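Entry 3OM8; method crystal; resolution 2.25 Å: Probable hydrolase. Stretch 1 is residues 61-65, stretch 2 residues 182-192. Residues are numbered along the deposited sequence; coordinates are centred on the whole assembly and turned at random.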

ATOM      1  N   ALA B  61      19.095  14.689  16.541  1.00 45.26           N
ATOM      2  CA  ALA B  61      19.086  15.813  15.624  1.00 43.94           C
ATOM      3  C   ALA B  61      19.433  17.140  16.333  1.00 51.47           C
ATOM      4  O   ALA B  61      19.310  17.270  17.552  1.00 49.48           O
ATOM      5  CB  ALA B  61      17.747  15.913  14.944  1.00 47.63           C
ATOM      6  N   ARG B  62      19.883  18.108  15.545  1.00 48.22           N
ATOM      7  CA  ARG B  62      20.059  19.476  15.994  1.00 51.63           C
ATOM      8  C   ARG B  62      18.852  19.873  16.849  1.00 51.87           C
ATOM      9  O   ARG B  62      17.707  19.668  16.456  1.00 47.19           O
ATOM     10  CB  ARG B  62      20.200  20.367  14.753  1.00 47.17           C
ATOM     11  CG  ARG B  62      20.150  21.853  14.962  1.00 49.60           C
ATOM     12  CD  ARG B  62      20.398  22.552  13.626  1.00 47.49           C
ATOM     13  NE  ARG B  62      21.715  22.214  13.087  1.00 47.31           N
ATOM     14  CZ  ARG B  62      22.777  23.022  13.140  1.00 55.70           C
ATOM     15  NH1 ARG B  62      23.941  22.632  12.633  1.00 52.17           N
ATOM     16  NH2 ARG B  62      22.678  24.230  13.701  1.00 50.87           N
ATOM     17  N   GLY B  63      19.109  20.401  18.040  1.00 46.96           N
ATOM     18  CA  GLY B  63      18.043  20.891  18.896  1.00 43.68           C
ATOM     19  C   GLY B  63      17.385  19.844  19.779  1.00 47.61           C
ATOM     20  O   GLY B  63      16.493  20.173  20.567  1.00 44.87           O
ATOM     21  N   HIS B  64      17.834  18.593  19.670  1.00 42.90           N
ATOM     22  CA  HIS B  64      17.171  17.468  20.341  1.00 47.88           C
ATOM     23  C   HIS B  64      18.067  16.657  21.277  1.00 50.01           C
ATOM     24  O   HIS B  64      19.296  16.600  21.110  1.00 50.71           O
ATOM     25  CB  HIS B  64      16.600  16.493  19.302  1.00 45.29           C
ATOM     26  CG  HIS B  64      15.391  17.001  18.586  1.00 49.26           C
ATOM     27  ND1 HIS B  64      15.469  17.809  17.472  1.00 52.50           N
ATOM     28  CD2 HIS B  64      14.071  16.790  18.805  1.00 52.33           C
ATOM     29  CE1 HIS B  64      14.251  18.084  17.044  1.00 56.59           C
ATOM     30  NE2 HIS B  64      13.384  17.474  17.833  1.00 54.26           N
ATOM     31  N   GLY B  65      17.423  16.003  22.240  1.00 37.85           N
ATOM     32  CA  GLY B  65      18.079  15.058  23.125  1.00 40.43           C
ATOM     33  C   GLY B  65      19.443  15.465  23.652  1.00 50.83           C
ATOM     34  O   GLY B  65      19.566  16.409  24.427  1.00 53.07           O
TER
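Stretch 2, residues 182-192: ATNRHGLAGSF

Packing of residues 182-192 against the segment 61-65 in a probable hydrolase. Stretch 1 has no regular helix or strand; A61 to H64 form a type II beta turn, closed by the hydrogen bond from H64 N to A61 O (2.9 Å). Stretch 2 begins at A182, the first residue to leave helical angles after a preceding helix, passes through T183 and N184 in extended conformation, and enters a helix at R185 that runs on beyond F192. The helix runs roughly antiparallel to the path from A61 to G65. N184 is the N-cap: with chi1 t (-178°) and chi2 -75°, its OD1 accepts from H186 N at 2.8 Å, satisfying an amide that has no preceding helical turn to supply a carbonyl.

One side of the first two turns of this helix, through G187, L188 and S191, lies on the beta turn, and the backbones meet at two glycines, G63 CA and G187 CA being 3.6 Å apart. An ideal CB on G63 would lie 2.6 Å from G187 CA, and an ideal CB on G187 would lie 1.9 Å from G63 O; both would clash. The phi/psi of G63 (86/-1) call for glycine in their own right, since a CB would also be jammed against the carbonyl oxygen of R62. With no side chain between them, G187 CA makes a CA-H...O contact to G63 O at 3.3 Å, with an angle of 154° at the hydrogen.

H64 supplies most of the side-chain contact from stretch 1. Its CA-to-CB bond points sideways, but chi1 m (-73°) and chi2 85° bring the ring nearer to the helix. The ring folds back over its own turn, where ND1 donates to R62 O (3.1 Å, 154°); this bond helps hold the ring in place, and NE2 is hydrogen-bonded elsewhere in the structure. At the ring edge, near its plane, H64 CE1 approaches S191 OG to 3.4 Å. Looser contacts, oblique to the ring, run from H64 CE1 to G187 O (4.2 Å), from H64 CD2 to T183 CG2 (4.2 Å) and from H64 NE2 to L188 CD2 (4.4 Å). The CA-to-CB bond of L188 points away, yet the end of its side chain comes nearer.

The CA-to-CB bond of S191, one helical turn after G187, points toward stretch 1. Its m rotamer (chi1 -63°) turns OG back along the helix to donate to G187 O at 2.8 Å, an oxygen that also accepts from S191 N (2.9 Å).

No direct hydrogen bond crosses the interface; three waters bridge it instead. Water 1 donates to R62 O (2.9 Å) and S191 OG (3.0 Å). Water 2 donates to G63 O (2.6 Å) and accepts from N184 N (2.9 Å), tying the turn to the start of the helix. Water 3 accepts from G65 N (2.9 Å) and donates to T183 OG1 (2.6 Å).

R62, extended through chi1 and chi2 (both t), contributes chiefly its carbonyl here, its guanidinium being bonded elsewhere in the structure. The contact is small, burying 241 Å² summed over both sides.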

ATOM      1  N   ALA B 182      11.743  16.630  27.700  1.00 59.93           N
ATOM      2  CA  ALA B 182      13.142  17.014  27.816  1.00 55.10           C
ATOM      3  C   ALA B 182      13.624  17.701  26.554  1.00 55.79           C
ATOM      4  O   ALA B 182      14.824  17.929  26.384  1.00 55.99           O
ATOM      5  CB  ALA B 182      13.995  15.801  28.097  1.00 48.33           C
ATOM      6  N   THR B 183      12.695  18.011  25.656  1.00 52.91           N
ATOM      7  CA  THR B 183      13.061  18.665  24.408  1.00 52.06           C
ATOM      8  C   THR B 183      13.014  20.191  24.546  1.00 52.02           C
ATOM      9  O   THR B 183      11.988  20.771  24.917  1.00 50.44           O
ATOM     10  CB  THR B 183      12.185  18.208  23.225  1.00 49.72           C
ATOM     11  OG1 THR B 183      12.465  16.830  22.930  1.00 55.30           O
ATOM     12  CG2 THR B 183      12.501  19.029  21.988  1.00 47.40           C
ATOM     13  N   ASN B 184      14.134  20.838  24.255  1.00 54.02           N
ATOM     14  CA  ASN B 184      14.202  22.290  24.387  1.00 56.11           C
ATOM     15  C   ASN B 184      13.330  22.965  23.335  1.00 52.50           C
ATOM     16  O   ASN B 184      13.302  22.539  22.178  1.00 53.59           O
ATOM     17  CB  ASN B 184      15.646  22.770  24.279  1.00 56.17           C
ATOM     18  CG  ASN B 184      15.772  24.255  24.469  1.00 55.49           C
ATOM     19  OD1 ASN B 184      15.427  25.037  23.580  1.00 53.30           O
ATOM     20  ND2 ASN B 184      16.271  24.657  25.630  1.00 54.81           N
ATOM     21  N   ARG B 185      12.626  24.014  23.739  1.00 46.99           N
ATOM     22  CA  ARG B 185      11.632  24.643  22.882  1.00 44.48           C
ATOM     23  C   ARG B 185      12.228  25.202  21.604  1.00 51.28           C
ATOM     24  O   ARG B 185      11.511  25.401  20.625  1.00 50.77           O
ATOM     25  CB  ARG B 185      10.885  25.746  23.633  1.00 45.41           C
ATOM     26  CG  ARG B 185      11.725  26.979  23.955  1.00 43.47           C
ATOM     27  CD  ARG B 185      10.969  27.894  24.912  1.00 44.59           C
ATOM     28  NE  ARG B 185      10.593  27.199  26.139  1.00 43.06           N
ATOM     29  CZ  ARG B 185       9.592  27.571  26.928  1.00 49.44           C
ATOM     30  NH1 ARG B 185       8.864  28.630  26.615  1.00 41.58           N
ATOM     31  NH2 ARG B 185       9.315  26.882  28.028  1.00 52.14           N
ATOM     32  N   HIS B 186      13.530  25.472  21.616  1.00 53.09           N
ATOM     33  CA  HIS B 186      14.189  26.011  20.432  1.00 51.55           C
ATOM     34  C   HIS B 186      14.480  24.920  19.394  1.00 52.70           C
ATOM     35  O   HIS B 186      14.518  25.188  18.193  1.00 56.68           O
ATOM     36  CB  HIS B 186      15.459  26.777  20.814  1.00 48.03           C
ATOM     37  CG  HIS B 186      15.187  28.009  21.622  1.00 47.66           C
ATOM     38  ND1 HIS B 186      14.846  29.214  21.047  1.00 42.88           N
ATOM     39  CD2 HIS B 186      15.159  28.209  22.960  1.00 38.40           C
ATOM     40  CE1 HIS B 186      14.626  30.105  21.995  1.00 43.31           C
ATOM     41  NE2 HIS B 186      14.812  29.522  23.166  1.00 50.02           N
ATOM     42  N   GLY B 187      14.694  23.695  19.863  1.00 50.00           N
ATOM     43  CA  GLY B 187      14.811  22.556  18.965  1.00 50.61           C
ATOM     44  C   GLY B 187      13.520  22.361  18.182  1.00 49.44           C
ATOM     45  O   GLY B 187      13.531  22.249  16.955  1.00 48.08           O
ATOM     46  N   LEU B 188      12.402  22.334  18.902  1.00 46.98           N
ATOM     47  CA  LEU B 188      11.080  22.257  18.293  1.00 48.89           C
ATOM     48  C   LEU B 188      10.805  23.428  17.348  1.00 51.94           C
ATOM     49  O   LEU B 188      10.425  23.235  16.193  1.00 52.98           O
ATOM     50  CB  LEU B 188      10.004  22.227  19.376  1.00 45.55           C
ATOM     51  CG  LEU B 188      10.059  21.053  20.346  1.00 42.75           C
ATOM     52  CD1 LEU B 188       8.875  21.108  21.294  1.00 42.52           C
ATOM     53  CD2 LEU B 188      10.047  19.764  19.564  1.00 36.59           C
ATOM     54  N   ALA B 189      10.981  24.644  17.850  1.00 47.82           N
ATOM     55  CA  ALA B 189      10.718  25.839  17.056  1.00 50.41           C
ATOM     56  C   ALA B 189      11.567  25.853  15.792  1.00 49.69           C
ATOM     57  O   ALA B 189      11.071  26.149  14.712  1.00 54.27           O
ATOM     58  CB  ALA B 189      10.953  27.119  17.894  1.00 40.44           C
ATOM     59  N   GLY B 190      12.845  25.522  15.930  1.00 47.78           N
ATOM     60  CA  GLY B 190      13.740  25.476  14.786  1.00 47.31           C
ATOM     61  C   GLY B 190      13.341  24.417  13.777  1.00 56.33           C
ATOM     62  O   GLY B 190      13.409  24.640  12.567  1.00 58.16           O
ATOM     63  N   SER B 191      12.927  23.256  14.279  1.00 54.96           N
ATOM     64  CA  SER B 191      12.554  22.137  13.419  1.00 49.47           C
ATOM     65  C   SER B 191      11.245  22.413  12.673  1.00 48.13           C
ATOM     66  O   SER B 191      11.159  22.143  11.480  1.00 44.40           O
ATOM     67  CB  SER B 191      12.484  20.836  14.223  1.00 46.29           C
ATOM     68  OG  SER B 191      13.761  20.504  14.752  1.00 43.27           O
ATOM     69  N   PHE B 192      10.248  22.965  13.371  1.00 46.25           N
ATOM     70  CA  PHE B 192       9.011  23.443  12.742  1.00 48.76           C
ATOM     71  C   PHE B 192       9.276  24.377  11.561  1.00 53.68           C
ATOM     72  O   PHE B 192       8.512  24.407  10.603  1.00 60.11           O
ATOM     73  CB  PHE B 192       8.133  24.221  13.733  1.00 43.24           C
ATOM     74  CG  PHE B 192       7.524  23.383  14.816  1.00 44.96           C
ATOM     75  CD1 PHE B 192       7.194  22.063  14.595  1.00 44.34           C
ATOM     76  CD2 PHE B 192       7.258  23.933  16.058  1.00 48.52           C
ATOM     77  CE1 PHE B 192       6.618  21.301  15.599  1.00 48.86           C
ATOM     78  CE2 PHE B 192       6.682  23.177  17.063  1.00 47.78           C
ATOM     79  CZ  PHE B 192       6.358  21.860  16.836  1.00 46.58           C
TER
HETATM   80  O   HOH W   1      16.214  18.919  14.093  1.00 42.99           O
HETATM   81  O   HOH W   2      16.463  19.581  23.145  1.00 46.73           O
HETATM   82  O   HOH W   3      14.546  15.411  22.208  1.00 43.07           O